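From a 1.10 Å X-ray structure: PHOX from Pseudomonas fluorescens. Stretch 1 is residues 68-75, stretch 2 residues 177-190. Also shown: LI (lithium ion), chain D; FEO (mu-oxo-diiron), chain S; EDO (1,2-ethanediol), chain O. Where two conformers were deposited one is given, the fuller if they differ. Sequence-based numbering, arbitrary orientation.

Stretch 1 68-75: NDGMSLFE
Stretch 2, residues 177-190: QNCANGKTPWGTYL

Two strands, 68-75 and 178-183, run parallel in one chain (11° between their directions, axes 4.8 Å apart at closest), and together the two stretches bury 564 Å². CA atoms pair Asp69 with Cys179 (5.9 Å), Gly70 with Ala180 (3.8 Å), Ser72 with Lys183 (6.4 Å) and Phe74 with Gly187 (7.5 Å). Asn68 (phi/psi -68/140) points away and makes no contact with stretch 2. Asp69 (-133/-125, chi1 t) points toward stretch 2; its carboxylate chelates lithium, OD1 at 2.4 Å and OD2 at 2.2 Å, while Cys179 (-92/-87, chi1 t) points away and binds FE1 of the mu-oxo-diiron through SG at 2.5 Å. Water 2 touches both metals, linking the two sites. Gly70 (-63/152) gives the backbone hydrogen bond, N to Cys179 O, 2.9 Å and 162°. Its CA lies 3.8 Å from Ala180 CA, so close that a CB would clash with that atom and with Asn181 OD1. The CA-to-CB bond of Met71 (-161/153, chi p, t, t) points away; water 1 accepts from Met71 N at 2.9 Å and lies 3.1 Å from Asn181 OD1, within reach to donate. Ser72 (-131/153, chi1 m) faces stretch 2, where Asn181 (-140/168, chi1 p) donates from ND2 to Ser72 OG at 2.9 Å; the edge of the Tyr189 ring adjoins this hydroxyl. Leu73 (-111/134, chi1 t) points away, but its O accepts from Lys183 NZ at 2.7 Å, reached by an all-t side chain. Phe74 (-116/119, chi1 m, chi2 82°) buries the most area, its CZ 3.8 Å from Tyr189 CB and 3.5 Å from Thr188 O, its CE2 3.8 Å from Lys183 CG. The type I turn Thr184-Gly187 returns the chain to Tyr189 (chi1 t), Gly187 accommodating positive phi (80/28). At Glu75 (-50/137, chi1 m), ethanediol O1 accepts from Glu75 N (2.8 Å) and Lys183 NZ (2.7 Å).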

# COMPACT_ATOMS: atom_id res chain seq x y z
N ASN A 68 2.65 10.52 2.33
CA ASN A 68 1.82 10.07 1.22
C ASN A 68 2.34 8.77 0.63
O ASN A 68 3.54 8.49 0.65
CB ASN A 68 1.66 11.16 0.15
CG ASN A 68 2.98 11.74 -0.33
OD1 ASN A 68 3.21 12.93 -0.11
ND2 ASN A 68 3.58 11.07 -1.30
N ASP A 69 1.40 7.90 0.29
CA ASP A 69 1.70 6.51 0.02
C ASP A 69 0.98 6.10 -1.29
O ASP A 69 1.14 6.77 -2.31
CB ASP A 69 1.31 5.67 1.26
CG ASP A 69 2.08 4.37 1.38
OD1 ASP A 69 2.48 3.82 0.33
OD2 ASP A 69 2.24 3.89 2.53
N GLY A 70 0.16 5.06 -1.27
CA GLY A 70 -0.50 4.65 -2.51
C GLY A 70 -1.44 5.72 -3.04
O GLY A 70 -2.00 6.51 -2.28
N MET A 71 -1.64 5.72 -4.36
CA MET A 71 -2.46 6.73 -5.02
C MET A 71 -2.91 6.25 -6.38
O MET A 71 -2.23 5.47 -7.06
CB MET A 71 -1.69 8.04 -5.16
CG MET A 71 -0.40 7.93 -5.93
SD MET A 71 0.48 9.51 -5.92
CE MET A 71 1.96 9.05 -6.81
N SER A 72 -4.04 6.78 -6.80
CA SER A 72 -4.55 6.55 -8.15
C SER A 72 -4.95 7.88 -8.79
O SER A 72 -5.43 8.80 -8.11
CB SER A 72 -5.78 5.64 -8.12
OG SER A 72 -5.46 4.32 -7.72
N LEU A 73 -4.88 7.90 -10.11
CA LEU A 73 -5.36 9.01 -10.92
C LEU A 73 -6.60 8.58 -11.69
O LEU A 73 -6.63 7.50 -12.30
CB LEU A 73 -4.24 9.48 -11.87
CG LEU A 73 -4.59 10.66 -12.77
CD1 LEU A 73 -3.36 11.50 -13.06
CD2 LEU A 73 -5.24 10.22 -14.07
N PHE A 74 -7.61 9.44 -11.67
CA PHE A 74 -8.88 9.23 -12.36
C PHE A 74 -9.04 10.29 -13.43
O PHE A 74 -9.10 11.48 -13.15
CB PHE A 74 -10.04 9.35 -11.36
CG PHE A 74 -10.05 8.27 -10.32
CD1 PHE A 74 -9.26 8.36 -9.19
CD2 PHE A 74 -10.85 7.14 -10.48
CE1 PHE A 74 -9.24 7.34 -8.25
CE2 PHE A 74 -10.83 6.12 -9.54
CZ PHE A 74 -10.03 6.22 -8.43
N GLU A 75 -9.13 9.85 -14.68
CA GLU A 75 -9.52 10.70 -15.81
C GLU A 75 -10.78 11.47 -15.47
O GLU A 75 -11.72 10.87 -14.97
CB GLU A 75 -9.81 9.83 -17.03
CG GLU A 75 -8.58 9.19 -17.66
CD GLU A 75 -8.93 8.02 -18.56
OE1 GLU A 75 -9.42 8.27 -19.68
OE2 GLU A 75 -8.70 6.87 -18.16
N GLN A 177 -3.69 4.78 8.91
CA GLN A 177 -2.65 3.81 8.52
C GLN A 177 -2.95 3.28 7.11
O GLN A 177 -2.65 2.13 6.76
CB GLN A 177 -2.47 2.71 9.56
CG GLN A 177 -1.88 3.23 10.87
CD GLN A 177 -0.38 3.49 10.87
OE1 GLN A 177 0.15 4.03 11.84
NE2 GLN A 177 0.33 2.96 9.89
N ASN A 178 -3.33 4.21 6.25
CA ASN A 178 -3.65 3.94 4.85
C ASN A 178 -2.40 3.76 4.02
O ASN A 178 -1.64 4.71 3.81
CB ASN A 178 -4.47 5.09 4.28
CG ASN A 178 -5.73 5.32 5.05
OD1 ASN A 178 -5.68 5.83 6.17
ND2 ASN A 178 -6.82 4.76 4.55
N CYS A 179 -2.19 2.53 3.57
CA CYS A 179 -0.95 2.11 2.94
C CYS A 179 -1.08 2.30 1.43
O CYS A 179 -0.79 3.38 0.92
CB CYS A 179 -0.66 0.67 3.35
SG CYS A 179 0.86 0.01 2.67
N ALA A 180 -1.60 1.32 0.72
CA ALA A 180 -1.75 1.48 -0.72
C ALA A 180 -3.20 1.23 -1.17
O ALA A 180 -4.14 1.48 -0.40
CB ALA A 180 -0.72 0.64 -1.47
N ASN A 181 -3.37 0.98 -2.46
CA ASN A 181 -4.55 1.44 -3.17
C ASN A 181 -5.08 0.42 -4.15
O ASN A 181 -4.38 -0.51 -4.57
CB ASN A 181 -4.21 2.74 -3.92
CG ASN A 181 -3.15 2.53 -4.99
OD1 ASN A 181 -2.05 2.03 -4.71
ND2 ASN A 181 -3.49 2.85 -6.23
N GLY A 182 -6.30 0.70 -4.63
CA GLY A 182 -6.83 0.11 -5.85
C GLY A 182 -7.69 1.11 -6.58
O GLY A 182 -8.18 2.07 -5.99
N LYS A 183 -7.90 0.85 -7.86
CA LYS A 183 -8.71 1.70 -8.71
C LYS A 183 -9.72 0.81 -9.41
O LYS A 183 -9.33 -0.13 -10.10
CB LYS A 183 -7.83 2.39 -9.76
CG LYS A 183 -8.61 3.25 -10.74
CD LYS A 183 -7.69 3.94 -11.72
CE LYS A 183 -8.45 4.75 -12.75
NZ LYS A 183 -7.51 5.34 -13.75
N THR A 184 -11.01 1.07 -9.21
CA THR A 184 -12.02 0.18 -9.76
C THR A 184 -12.48 0.69 -11.13
O THR A 184 -12.47 1.90 -11.39
CB THR A 184 -13.25 0.04 -8.85
OG1 THR A 184 -14.05 1.22 -8.95
CG2 THR A 184 -12.85 -0.22 -7.41
N PRO A 185 -12.99 -0.23 -11.96
CA PRO A 185 -13.48 0.18 -13.27
C PRO A 185 -14.85 0.84 -13.21
O PRO A 185 -15.33 1.30 -14.23
CB PRO A 185 -13.52 -1.13 -14.06
CG PRO A 185 -13.55 -2.21 -13.05
CD PRO A 185 -12.79 -1.68 -11.87
N TRP A 186 -15.44 0.94 -12.01
CA TRP A 186 -16.67 1.72 -11.84
C TRP A 186 -16.41 3.03 -11.14
O TRP A 186 -17.34 3.66 -10.63
CB TRP A 186 -17.75 0.91 -11.11
CG TRP A 186 -17.30 0.28 -9.82
CD1 TRP A 186 -17.48 0.77 -8.53
CD2 TRP A 186 -16.65 -1.02 -9.64
NE1 TRP A 186 -16.94 -0.08 -7.60
CE2 TRP A 186 -16.43 -1.19 -8.21
CE3 TRP A 186 -16.24 -2.03 -10.50
CZ2 TRP A 186 -15.75 -2.28 -7.70
CZ3 TRP A 186 -15.58 -3.13 -9.97
CH2 TRP A 186 -15.35 -3.26 -8.60
N GLY A 187 -15.19 3.54 -11.26
CA GLY A 187 -14.90 4.94 -10.94
C GLY A 187 -14.73 5.22 -9.46
O GLY A 187 -14.91 6.35 -9.02
N THR A 188 -14.28 4.23 -8.70
CA THR A 188 -14.02 4.42 -7.29
C THR A 188 -12.60 4.02 -6.90
O THR A 188 -11.86 3.39 -7.66
CB THR A 188 -15.04 3.68 -6.41
OG1 THR A 188 -14.88 2.27 -6.57
CG2 THR A 188 -16.48 4.11 -6.73
N TYR A 189 -12.23 4.48 -5.71
CA TYR A 189 -10.89 4.31 -5.17
C TYR A 189 -10.97 3.37 -3.97
O TYR A 189 -11.86 3.51 -3.12
CB TYR A 189 -10.36 5.67 -4.71
CG TYR A 189 -8.96 5.65 -4.15
CD1 TYR A 189 -7.89 5.37 -4.97
CD2 TYR A 189 -8.70 5.99 -2.83
CE1 TYR A 189 -6.59 5.39 -4.49
CE2 TYR A 189 -7.40 6.01 -2.33
CZ TYR A 189 -6.35 5.73 -3.18
OH TYR A 189 -5.05 5.76 -2.76
N LEU A 190 -10.04 2.43 -3.88
CA LEU A 190 -9.90 1.60 -2.69
C LEU A 190 -8.65 2.01 -1.93
O LEU A 190 -7.57 2.15 -2.51
CB LEU A 190 -9.79 0.12 -3.09
CG LEU A 190 -10.93 -0.44 -3.95
CD1 LEU A 190 -10.73 -1.92 -4.23
CD2 LEU A 190 -12.30 -0.18 -3.34
LI LI D . 3.31 2.10 1.82
FE1 FEO S . 2.53 0.51 4.39
FE2 FEO S . 3.59 -2.75 3.85
O FEO S . 3.78 -0.83 3.73
C1 EDO O . -10.20 6.97 -15.50
O1 EDO O . -8.70 7.19 -15.27
C2 EDO O . -10.79 6.26 -14.28
O2 EDO O . -12.16 6.68 -14.09
O HOH W 1 -0.10 4.01 -6.10
O HOH W 2 3.68 1.83 3.13
O HOH W 3 2.79 1.09 0.41
O HOH W 4 4.20 0.68 5.93